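Local coordinates for protein mannitol dehydrogenase (Helicobacter pylori, PDB 3TWO) that probably reduces cinnamyl aldehydes to the corresponding alcohols, reversibly, as a zinc-containing cinnamyl-alcohol dehydrogenase that uses NADP(H), at residues K249-L263 and L275-Y289. Sequence-based numbering, arbitrary orientation.
Sequences KDYLKLLTYNGDLAL and LSVFDFIHLGNRKVY
L252 divides its two methyls between different partners of 275-289. CD1 lies 3.5 Å from CB of R286 and also meets V288 CG2, whose side chain it crosses at about a right angle. CD2 packs on L283, 3.8 Å from its CD1. CG stands anti to the backbone N (chi1 177°), which sends the fork from the end of helix 248-252 to L283, just after helix 277-282, and to R286 and V288 beyond it.

R286 runs extended from CG to NE, passing the L255 side chain in the opposite direction. NE donates to L255 O at 3.0 Å. The bond is bent, and the carbonyl oxygen sits 21° out of the guanidinium plane.

K249 crosses D279 at about a right angle, with its CD 3.4 Å from OD1. A water joins K249 NZ to D279 OD2, and the ammonium makes its salt bridge with D247. S276 and D279 form a capping box on helix 277-282.

Strands 259-263 and 287-289 run parallel. K287 N bonds G259 O, L261 N bonds K287 O, Y289 N bonds L261 O and L263 N bonds Y289 O. On one face the Y289 ring lies over A262, with A262 CA 4.1 Å from the ring centroid in a CH-pi contact. D260 OD1 approaches the ring edge. Y289 OH and D260 OD1 both bond S172. On the other face L263 CD1 meets V288 CG1 at 3.6 Å.

These are the last two strands of the parallel Rossmann sheet in the coenzyme-binding domain. The region forms part of the dimer interface: K287 and D260 make reciprocal salt bridges with D260 and K287 of the second subunit, and L275 and S276 pair antiparallel with its strand.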
ATOM      1  N   LYS B 249       6.995  -7.010   5.208  1.00 24.64           N
ATOM      2  CA  LYS B 249       7.848  -7.261   4.034  1.00 25.70           C
ATOM      3  C   LYS B 249       7.921  -8.711   3.629  1.00 24.80           C
ATOM      4  O   LYS B 249       8.046  -8.999   2.455  1.00 23.70           O
ATOM      5  CB  LYS B 249       9.297  -6.725   4.172  1.00 25.30           C
ATOM      6  CG  LYS B 249       9.337  -5.190   4.280  1.00 27.17           C
ATOM      7  CD  LYS B 249      10.784  -4.651   4.552  1.00 28.27           C
ATOM      8  CE  LYS B 249      11.490  -5.313   5.734  1.00 27.75           C
ATOM      9  NZ  LYS B 249      10.888  -4.816   7.052  1.00 28.16           N
ATOM     10  N   ASP B 250       7.837  -9.616   4.607  1.00 25.85           N
ATOM     11  CA  ASP B 250       7.944 -11.057   4.352  1.00 26.93           C
ATOM     12  C   ASP B 250       6.831 -11.520   3.433  1.00 26.25           C
ATOM     13  O   ASP B 250       7.032 -12.484   2.724  1.00 27.36           O
ATOM     14  CB  ASP B 250       7.829 -11.829   5.668  1.00 27.53           C
ATOM     15  CG  ASP B 250       9.056 -11.711   6.495  1.00 27.92           C
ATOM     16  OD1 ASP B 250      10.153 -11.492   5.951  1.00 30.19           O
ATOM     17  OD2 ASP B 250       8.915 -11.859   7.701  1.00 30.65           O
ATOM     18  N   TYR B 251       5.667 -10.871   3.516  1.00 25.95           N
ATOM     19  CA  TYR B 251       4.512 -11.119   2.598  1.00 26.18           C
ATOM     20  C   TYR B 251       4.537 -10.298   1.335  1.00 26.62           C
ATOM     21  O   TYR B 251       4.250 -10.836   0.271  1.00 26.04           O
ATOM     22  CB  TYR B 251       3.155 -10.974   3.290  1.00 24.36           C
ATOM     23  CG  TYR B 251       3.009 -12.125   4.274  1.00 26.43           C
ATOM     24  CD1 TYR B 251       3.334 -11.964   5.644  1.00 26.15           C
ATOM     25  CD2 TYR B 251       2.665 -13.423   3.811  1.00 25.02           C
ATOM     26  CE1 TYR B 251       3.253 -13.076   6.547  1.00 24.35           C
ATOM     27  CE2 TYR B 251       2.596 -14.551   4.697  1.00 22.34           C
ATOM     28  CZ  TYR B 251       2.856 -14.359   6.045  1.00 26.33           C
ATOM     29  OH  TYR B 251       2.797 -15.476   6.875  1.00 27.77           O
ATOM     30  N   LEU B 252       4.855  -9.004   1.448  1.00 26.90           N
ATOM     31  CA  LEU B 252       4.842  -8.133   0.286  1.00 26.66           C
ATOM     32  C   LEU B 252       5.824  -8.653  -0.764  1.00 27.36           C
ATOM     33  O   LEU B 252       5.516  -8.688  -1.945  1.00 27.12           O
ATOM     34  CB  LEU B 252       5.137  -6.660   0.681  1.00 26.54           C
ATOM     35  CG  LEU B 252       5.243  -5.598  -0.428  1.00 27.12           C
ATOM     36  CD1 LEU B 252       3.890  -5.439  -1.179  1.00 24.70           C
ATOM     37  CD2 LEU B 252       5.643  -4.239   0.107  1.00 25.40           C
ATOM     38  N   LYS B 253       6.992  -9.096  -0.341  1.00 27.98           N
ATOM     39  CA  LYS B 253       7.950  -9.657  -1.288  1.00 29.99           C
ATOM     40  C   LYS B 253       7.412 -10.920  -2.015  1.00 30.05           C
ATOM     41  O   LYS B 253       7.963 -11.285  -3.021  1.00 30.05           O
ATOM     42  CB  LYS B 253       9.275 -10.010  -0.625  1.00 30.95           C
ATOM     43  CG  LYS B 253       9.125 -11.114   0.428  1.00 32.61           C
ATOM     44  CD  LYS B 253      10.260 -12.120   0.336  1.00 41.22           C
ATOM     45  CE  LYS B 253      11.580 -11.658   0.922  1.00 42.35           C
ATOM     46  NZ  LYS B 253      11.391 -10.529   1.863  1.00 46.85           N
ATOM     47  N   LEU B 254       6.369 -11.588  -1.522  1.00 28.01           N
ATOM     48  CA  LEU B 254       5.878 -12.805  -2.220  1.00 27.54           C
ATOM     49  C   LEU B 254       5.039 -12.484  -3.467  1.00 28.43           C
ATOM     50  O   LEU B 254       4.706 -13.392  -4.261  1.00 27.54           O
ATOM     51  CB  LEU B 254       5.028 -13.691  -1.265  1.00 26.64           C
ATOM     52  CG  LEU B 254       5.837 -14.312  -0.105  1.00 27.57           C
ATOM     53  CD1 LEU B 254       4.941 -15.064   0.848  1.00 28.85           C
ATOM     54  CD2 LEU B 254       7.017 -15.167  -0.630  1.00 23.48           C
ATOM     55  N   LEU B 255       4.631 -11.216  -3.605  1.00 27.51           N
ATOM     56  CA  LEU B 255       3.663 -10.858  -4.649  1.00 26.60           C
ATOM     57  C   LEU B 255       4.325 -10.715  -6.008  1.00 27.05           C
ATOM     58  O   LEU B 255       5.467 -10.205  -6.159  1.00 24.94           O
ATOM     59  CB  LEU B 255       2.989  -9.537  -4.348  1.00 26.01           C
ATOM     60  CG  LEU B 255       1.977  -9.433  -3.201  1.00 26.82           C
ATOM     61  CD1 LEU B 255       1.419  -7.988  -3.242  1.00 24.52           C
ATOM     62  CD2 LEU B 255       0.826 -10.531  -3.439  1.00 23.81           C
ATOM     63  N   THR B 256       3.562 -11.108  -7.007  1.00 26.02           N
ATOM     64  CA  THR B 256       4.001 -10.861  -8.353  1.00 28.45           C
ATOM     65  C   THR B 256       3.839  -9.361  -8.707  1.00 28.82           C
ATOM     66  O   THR B 256       3.205  -8.588  -7.937  1.00 27.73           O
ATOM     67  CB  THR B 256       3.213 -11.756  -9.304  1.00 29.15           C
ATOM     68  OG1 THR B 256       3.889 -11.757 -10.545  1.00 30.41           O
ATOM     69  CG2 THR B 256       1.765 -11.259  -9.443  1.00 28.03           C
ATOM     70  N   TYR B 257       4.440  -8.947  -9.826  1.00 27.37           N
ATOM     71  CA  TYR B 257       4.249  -7.600 -10.395  1.00 27.80           C
ATOM     72  C   TYR B 257       2.745  -7.327 -10.514  1.00 27.55           C
ATOM     73  O   TYR B 257       2.044  -8.177 -11.040  1.00 26.62           O
ATOM     74  CB  TYR B 257       4.902  -7.571 -11.786  1.00 27.93           C
ATOM     75  CG  TYR B 257       4.790  -6.271 -12.585  1.00 30.58           C
ATOM     76  CD1 TYR B 257       5.785  -5.277 -12.496  1.00 27.45           C
ATOM     77  CD2 TYR B 257       3.733  -6.084 -13.502  1.00 27.50           C
ATOM     78  CE1 TYR B 257       5.708  -4.095 -13.302  1.00 29.59           C
ATOM     79  CE2 TYR B 257       3.615  -4.916 -14.278  1.00 30.21           C
ATOM     80  CZ  TYR B 257       4.601  -3.922 -14.186  1.00 31.12           C
ATOM     81  OH  TYR B 257       4.510  -2.801 -15.009  1.00 29.74           O
ATOM     82  N   ASN B 258       2.263  -6.172 -10.021  1.00 25.73           N
ATOM     83  CA  ASN B 258       0.842  -5.839  -9.988  1.00 26.52           C
ATOM     84  C   ASN B 258      -0.068  -6.708  -9.087  1.00 26.06           C
ATOM     85  O   ASN B 258      -1.300  -6.621  -9.189  1.00 25.31           O
ATOM     86  CB  ASN B 258       0.262  -5.773 -11.402  1.00 27.92           C
ATOM     87  CG  ASN B 258      -0.878  -4.764 -11.512  1.00 32.46           C
ATOM     88  OD1 ASN B 258      -0.857  -3.701 -10.912  1.00 35.06           O
ATOM     89  ND2 ASN B 258      -1.886  -5.115 -12.263  1.00 36.26           N
ATOM     90  N   GLY B 259       0.527  -7.546  -8.243  1.00 24.86           N
ATOM     91  CA  GLY B 259      -0.202  -8.275  -7.194  1.00 26.10           C
ATOM     92  C   GLY B 259      -0.714  -7.384  -6.040  1.00 25.87           C
ATOM     93  O   GLY B 259      -0.279  -6.223  -5.881  1.00 26.51           O
ATOM     94  N   ASP B 260      -1.693  -7.888  -5.294  1.00 25.94           N
ATOM     95  CA  ASP B 260      -2.304  -7.147  -4.144  1.00 26.01           C
ATOM     96  C   ASP B 260      -2.042  -7.851  -2.817  1.00 25.52           C
ATOM     97  O   ASP B 260      -2.144  -9.089  -2.748  1.00 27.40           O
ATOM     98  CB  ASP B 260      -3.840  -7.103  -4.228  1.00 26.42           C
ATOM     99  CG  ASP B 260      -4.396  -6.187  -5.287  1.00 28.42           C
ATOM    100  OD1 ASP B 260      -5.616  -6.308  -5.500  1.00 32.69           O
ATOM    101  OD2 ASP B 260      -3.709  -5.344  -5.881  1.00 29.44           O
ATOM    102  N   LEU B 261      -1.734  -7.089  -1.771  1.00 24.54           N
ATOM    103  CA  LEU B 261      -1.714  -7.584  -0.394  1.00 22.74           C
ATOM    104  C   LEU B 261      -2.812  -6.827   0.351  1.00 23.02           C
ATOM    105  O   LEU B 261      -2.779  -5.577   0.412  1.00 22.78           O
ATOM    106  CB  LEU B 261      -0.380  -7.241   0.256  1.00 22.75           C
ATOM    107  CG  LEU B 261      -0.153  -7.398   1.768  1.00 22.82           C
ATOM    108  CD1 LEU B 261      -0.478  -8.865   2.199  1.00 23.15           C
ATOM    109  CD2 LEU B 261       1.305  -7.094   2.121  1.00 23.50           C
ATOM    110  N   ALA B 262      -3.825  -7.562   0.779  1.00 20.79           N
ATOM    111  CA  ALA B 262      -4.957  -7.008   1.460  1.00 20.99           C
ATOM    112  C   ALA B 262      -4.734  -7.326   2.947  1.00 21.64           C
ATOM    113  O   ALA B 262      -4.545  -8.505   3.313  1.00 21.14           O
ATOM    114  CB  ALA B 262      -6.258  -7.724   1.027  1.00 19.61           C
ATOM    115  N   LEU B 263      -4.838  -6.293   3.781  1.00 21.99           N
ATOM    116  CA  LEU B 263      -4.590  -6.388   5.212  1.00 22.09           C
ATOM    117  C   LEU B 263      -5.932  -6.295   5.910  1.00 21.50           C
ATOM    118  O   LEU B 263      -6.632  -5.278   5.784  1.00 20.77           O
ATOM    119  CB  LEU B 263      -3.690  -5.225   5.687  1.00 20.55           C
ATOM    120  CG  LEU B 263      -2.353  -5.141   4.990  1.00 24.01           C
ATOM    121  CD1 LEU B 263      -1.539  -3.869   5.332  1.00 20.82           C
ATOM    122  CD2 LEU B 263      -1.489  -6.459   5.135  1.00 22.06           C
ATOM    123  N   LEU B 275       4.950  -0.232   6.981  1.00 25.05           N
ATOM    124  CA  LEU B 275       5.796  -0.232   5.818  1.00 25.97           C
ATOM    125  C   LEU B 275       6.213   1.213   5.574  1.00 25.69           C
ATOM    126  O   LEU B 275       5.383   2.099   5.626  1.00 26.09           O
ATOM    127  CB  LEU B 275       5.016  -0.801   4.615  1.00 25.95           C
ATOM    128  CG  LEU B 275       4.832  -2.334   4.558  1.00 25.49           C
ATOM    129  CD1 LEU B 275       3.708  -2.705   3.565  1.00 21.43           C
ATOM    130  CD2 LEU B 275       6.181  -3.063   4.210  1.00 24.12           C
ATOM    131  N   SER B 276       7.493   1.451   5.354  1.00 25.26           N
ATOM    132  CA  SER B 276       7.980   2.775   5.011  1.00 26.80           C
ATOM    133  C   SER B 276       8.016   2.982   3.504  1.00 26.46           C
ATOM    134  O   SER B 276       7.961   2.005   2.731  1.00 27.12           O
ATOM    135  CB  SER B 276       9.406   2.983   5.560  1.00 27.55           C
ATOM    136  OG  SER B 276      10.347   2.497   4.636  1.00 29.94           O
ATOM    137  N   VAL B 277       8.179   4.227   3.077  1.00 26.43           N
ATOM    138  CA  VAL B 277       8.432   4.510   1.647  1.00 27.75           C
ATOM    139  C   VAL B 277       9.577   3.650   1.022  1.00 27.11           C
ATOM    140  O   VAL B 277       9.466   3.185  -0.133  1.00 27.19           O
ATOM    141  CB  VAL B 277       8.648   6.085   1.319  1.00 28.40           C
ATOM    142  CG1 VAL B 277       7.455   6.862   1.745  1.00 28.76           C
ATOM    143  CG2 VAL B 277       9.901   6.679   2.008  1.00 29.80           C
ATOM    144  N   PHE B 278      10.655   3.441   1.780  1.00 27.19           N
ATOM    145  CA  PHE B 278      11.803   2.624   1.316  1.00 27.00           C
ATOM    146  C   PHE B 278      11.367   1.191   1.072  1.00 25.50           C
ATOM    147  O   PHE B 278      11.767   0.627   0.098  1.00 25.25           O
ATOM    148  CB  PHE B 278      12.985   2.710   2.314  1.00 26.98           C
ATOM    149  CG  PHE B 278      13.693   4.036   2.272  1.00 30.19           C
ATOM    150  CD1 PHE B 278      13.100   5.195   2.850  1.00 30.77           C
ATOM    151  CD2 PHE B 278      14.923   4.155   1.614  1.00 29.30           C
ATOM    152  CE1 PHE B 278      13.761   6.457   2.785  1.00 32.63           C
ATOM    153  CE2 PHE B 278      15.600   5.389   1.537  1.00 31.87           C
ATOM    154  CZ  PHE B 278      15.030   6.561   2.117  1.00 34.43           C
ATOM    155  N   ASP B 279      10.524   0.629   1.948  1.00 24.53           N
ATOM    156  CA  ASP B 279      10.007  -0.707   1.745  1.00 24.38           C
ATOM    157  C   ASP B 279       9.170  -0.813   0.490  1.00 25.08           C
ATOM    158  O   ASP B 279       9.343  -1.798  -0.255  1.00 23.39           O
ATOM    159  CB  ASP B 279       9.151  -1.188   2.914  1.00 25.20           C
ATOM    160  CG  ASP B 279       9.893  -1.122   4.258  1.00 27.50           C
ATOM    161  OD1 ASP B 279      11.115  -1.318   4.268  1.00 28.65           O
ATOM    162  OD2 ASP B 279       9.257  -0.883   5.306  1.00 27.97           O
ATOM    163  N   PHE B 280       8.263   0.156   0.246  1.00 24.74           N
ATOM    164  CA  PHE B 280       7.443   0.089  -0.976  1.00 24.94           C
ATOM    165  C   PHE B 280       8.278   0.166  -2.257  1.00 25.48           C
ATOM    166  O   PHE B 280       8.048  -0.595  -3.186  1.00 25.64           O
ATOM    167  CB  PHE B 280       6.381   1.168  -1.021  1.00 23.18           C
ATOM    168  CG  PHE B 280       5.197   0.872  -0.152  1.00 23.31           C
ATOM    169  CD1 PHE B 280       5.029   1.515   1.087  1.00 22.96           C
ATOM    170  CD2 PHE B 280       4.235  -0.030  -0.558  1.00 22.53           C
ATOM    171  CE1 PHE B 280       3.869   1.232   1.886  1.00 22.89           C
ATOM    172  CE2 PHE B 280       3.097  -0.302   0.253  1.00 24.74           C
ATOM    173  CZ  PHE B 280       2.928   0.331   1.455  1.00 22.02           C
ATOM    174  N   ILE B 281       9.258   1.060  -2.279  1.00 25.31           N
ATOM    175  CA  ILE B 281      10.057   1.278  -3.467  1.00 24.66           C
ATOM    176  C   ILE B 281      10.988   0.089  -3.696  1.00 26.12           C
ATOM    177  O   ILE B 281      11.186  -0.342  -4.854  1.00 25.20           O
ATOM    178  CB  ILE B 281      10.795   2.631  -3.373  1.00 25.83           C
ATOM    179  CG1 ILE B 281       9.746   3.745  -3.621  1.00 24.31           C
ATOM    180  CG2 ILE B 281      11.978   2.743  -4.379  1.00 25.52           C
ATOM    181  CD1 ILE B 281      10.112   5.081  -3.072  1.00 24.75           C
ATOM    182  N   HIS B 282      11.513  -0.484  -2.613  1.00 24.62           N
ATOM    183  CA  HIS B 282      12.388  -1.626  -2.803  1.00 26.71           C
ATOM    184  C   HIS B 282      11.585  -2.794  -3.388  1.00 26.29           C
ATOM    185  O   HIS B 282      12.081  -3.529  -4.286  1.00 26.22           O
ATOM    186  CB  HIS B 282      13.057  -2.026  -1.492  1.00 27.33           C
ATOM    187  CG  HIS B 282      13.877  -3.275  -1.589  1.00 31.89           C
ATOM    188  ND1 HIS B 282      13.618  -4.401  -0.820  1.00 37.99           N
ATOM    189  CD2 HIS B 282      14.955  -3.580  -2.348  1.00 32.57           C
ATOM    190  CE1 HIS B 282      14.517  -5.333  -1.088  1.00 35.79           C
ATOM    191  NE2 HIS B 282      15.336  -4.860  -2.014  1.00 36.75           N
ATOM    192  N   LEU B 283      10.349  -2.949  -2.922  1.00 24.54           N
ATOM    193  CA  LEU B 283       9.517  -4.051  -3.391  1.00 24.25           C
ATOM    194  C   LEU B 283       8.475  -3.494  -4.338  1.00 25.13           C
ATOM    195  O   LEU B 283       7.288  -3.520  -4.029  1.00 25.60           O
ATOM    196  CB  LEU B 283       8.843  -4.692  -2.180  1.00 23.88           C
ATOM    197  CG  LEU B 283       9.848  -5.372  -1.212  1.00 22.15           C
ATOM    198  CD1 LEU B 283       9.088  -5.936   0.026  1.00 21.70           C
ATOM    199  CD2 LEU B 283      10.643  -6.498  -1.985  1.00 22.23           C
ATOM    200  N   GLY B 284       8.934  -2.878  -5.426  1.00 24.33           N
ATOM    201  CA  GLY B 284       8.048  -2.024  -6.180  1.00 25.18           C
ATOM    202  C   GLY B 284       6.978  -2.761  -6.983  1.00 25.79           C
ATOM    203  O   GLY B 284       7.118  -3.969  -7.243  1.00 22.69           O
ATOM    204  N   ASN B 285       5.911  -2.018  -7.338  1.00 24.45           N
ATOM    205  CA  ASN B 285       4.826  -2.498  -8.227  1.00 24.62           C
ATOM    206  C   ASN B 285       4.011  -3.599  -7.570  1.00 24.82           C
ATOM    207  O   ASN B 285       3.402  -4.423  -8.253  1.00 25.75           O
ATOM    208  CB  ASN B 285       5.345  -2.960  -9.631  1.00 24.62           C
ATOM    209  CG  ASN B 285       6.015  -1.824 -10.395  1.00 25.48           C
ATOM    210  OD1 ASN B 285       5.373  -0.898 -10.883  1.00 28.89           O
ATOM    211  ND2 ASN B 285       7.295  -1.858 -10.437  1.00 23.43           N
ATOM    212  N   ARG B 286       4.013  -3.619  -6.246  1.00 24.62           N
ATOM    213  CA  ARG B 286       3.227  -4.583  -5.502  1.00 24.61           C
ATOM    214  C   ARG B 286       2.346  -3.778  -4.592  1.00 24.87           C
ATOM    215  O   ARG B 286       2.854  -2.980  -3.749  1.00 23.65           O
ATOM    216  CB  ARG B 286       4.154  -5.468  -4.684  1.00 24.39           C
ATOM    217  CG  ARG B 286       5.045  -6.330  -5.530  1.00 24.91           C
ATOM    218  CD  ARG B 286       6.113  -6.885  -4.635  1.00 30.57           C
ATOM    219  NE  ARG B 286       7.003  -7.830  -5.309  1.00 34.03           N
ATOM    220  CZ  ARG B 286       8.183  -7.523  -5.832  1.00 37.71           C
ATOM    221  NH1 ARG B 286       8.605  -6.272  -5.861  1.00 40.09           N
ATOM    222  NH2 ARG B 286       8.925  -8.456  -6.398  1.00 38.39           N
ATOM    223  N   LYS B 287       1.029  -3.935  -4.752  1.00 24.13           N
ATOM    224  CA  LYS B 287       0.120  -2.968  -4.125  1.00 23.61           C
ATOM    225  C   LYS B 287      -0.365  -3.460  -2.753  1.00 24.00           C
ATOM    226  O   LYS B 287      -0.588  -4.660  -2.566  1.00 26.69           O
ATOM    227  CB  LYS B 287      -1.073  -2.749  -5.066  1.00 23.58           C
ATOM    228  CG  LYS B 287      -0.672  -2.205  -6.502  1.00 27.71           C
ATOM    229  CD  LYS B 287      -1.886  -1.626  -7.196  1.00 30.08           C
ATOM    230  CE  LYS B 287      -1.596  -1.472  -8.653  1.00 31.42           C
ATOM    231  NZ  LYS B 287      -2.785  -0.872  -9.311  1.00 29.00           N
ATOM    232  N   VAL B 288      -0.573  -2.556  -1.812  1.00 23.08           N
ATOM    233  CA  VAL B 288      -1.037  -2.923  -0.476  1.00 22.18           C
ATOM    234  C   VAL B 288      -2.324  -2.108  -0.193  1.00 23.22           C
ATOM    235  O   VAL B 288      -2.408  -0.915  -0.533  1.00 24.14           O
ATOM    236  CB  VAL B 288       0.019  -2.557   0.611  1.00 21.74           C
ATOM    237  CG1 VAL B 288      -0.489  -2.891   1.991  1.00 21.18           C
ATOM    238  CG2 VAL B 288       1.434  -3.264   0.389  1.00 19.30           C
ATOM    239  N   TYR B 289      -3.343  -2.716   0.383  1.00 22.94           N
ATOM    240  CA  TYR B 289      -4.447  -1.876   0.879  1.00 23.49           C
ATOM    241  C   TYR B 289      -4.995  -2.540   2.109  1.00 23.89           C
ATOM    242  O   TYR B 289      -4.679  -3.738   2.368  1.00 25.01           O
ATOM    243  CB  TYR B 289      -5.536  -1.697  -0.150  1.00 23.31           C
ATOM    244  CG  TYR B 289      -6.163  -3.007  -0.594  1.00 25.57           C
ATOM    245  CD1 TYR B 289      -7.301  -3.486   0.068  1.00 23.58           C
ATOM    246  CD2 TYR B 289      -5.637  -3.763  -1.688  1.00 21.22           C
ATOM    247  CE1 TYR B 289      -7.964  -4.687  -0.323  1.00 24.98           C
ATOM    248  CE2 TYR B 289      -6.298  -5.007  -2.087  1.00 20.22           C
ATOM    249  CZ  TYR B 289      -7.437  -5.440  -1.391  1.00 25.13           C
ATOM    250  OH  TYR B 289      -8.148  -6.579  -1.725  1.00 25.49           O
TER
HETATM  251  O   HOH W   1       9.478  -2.347   7.416  1.00 30.00           O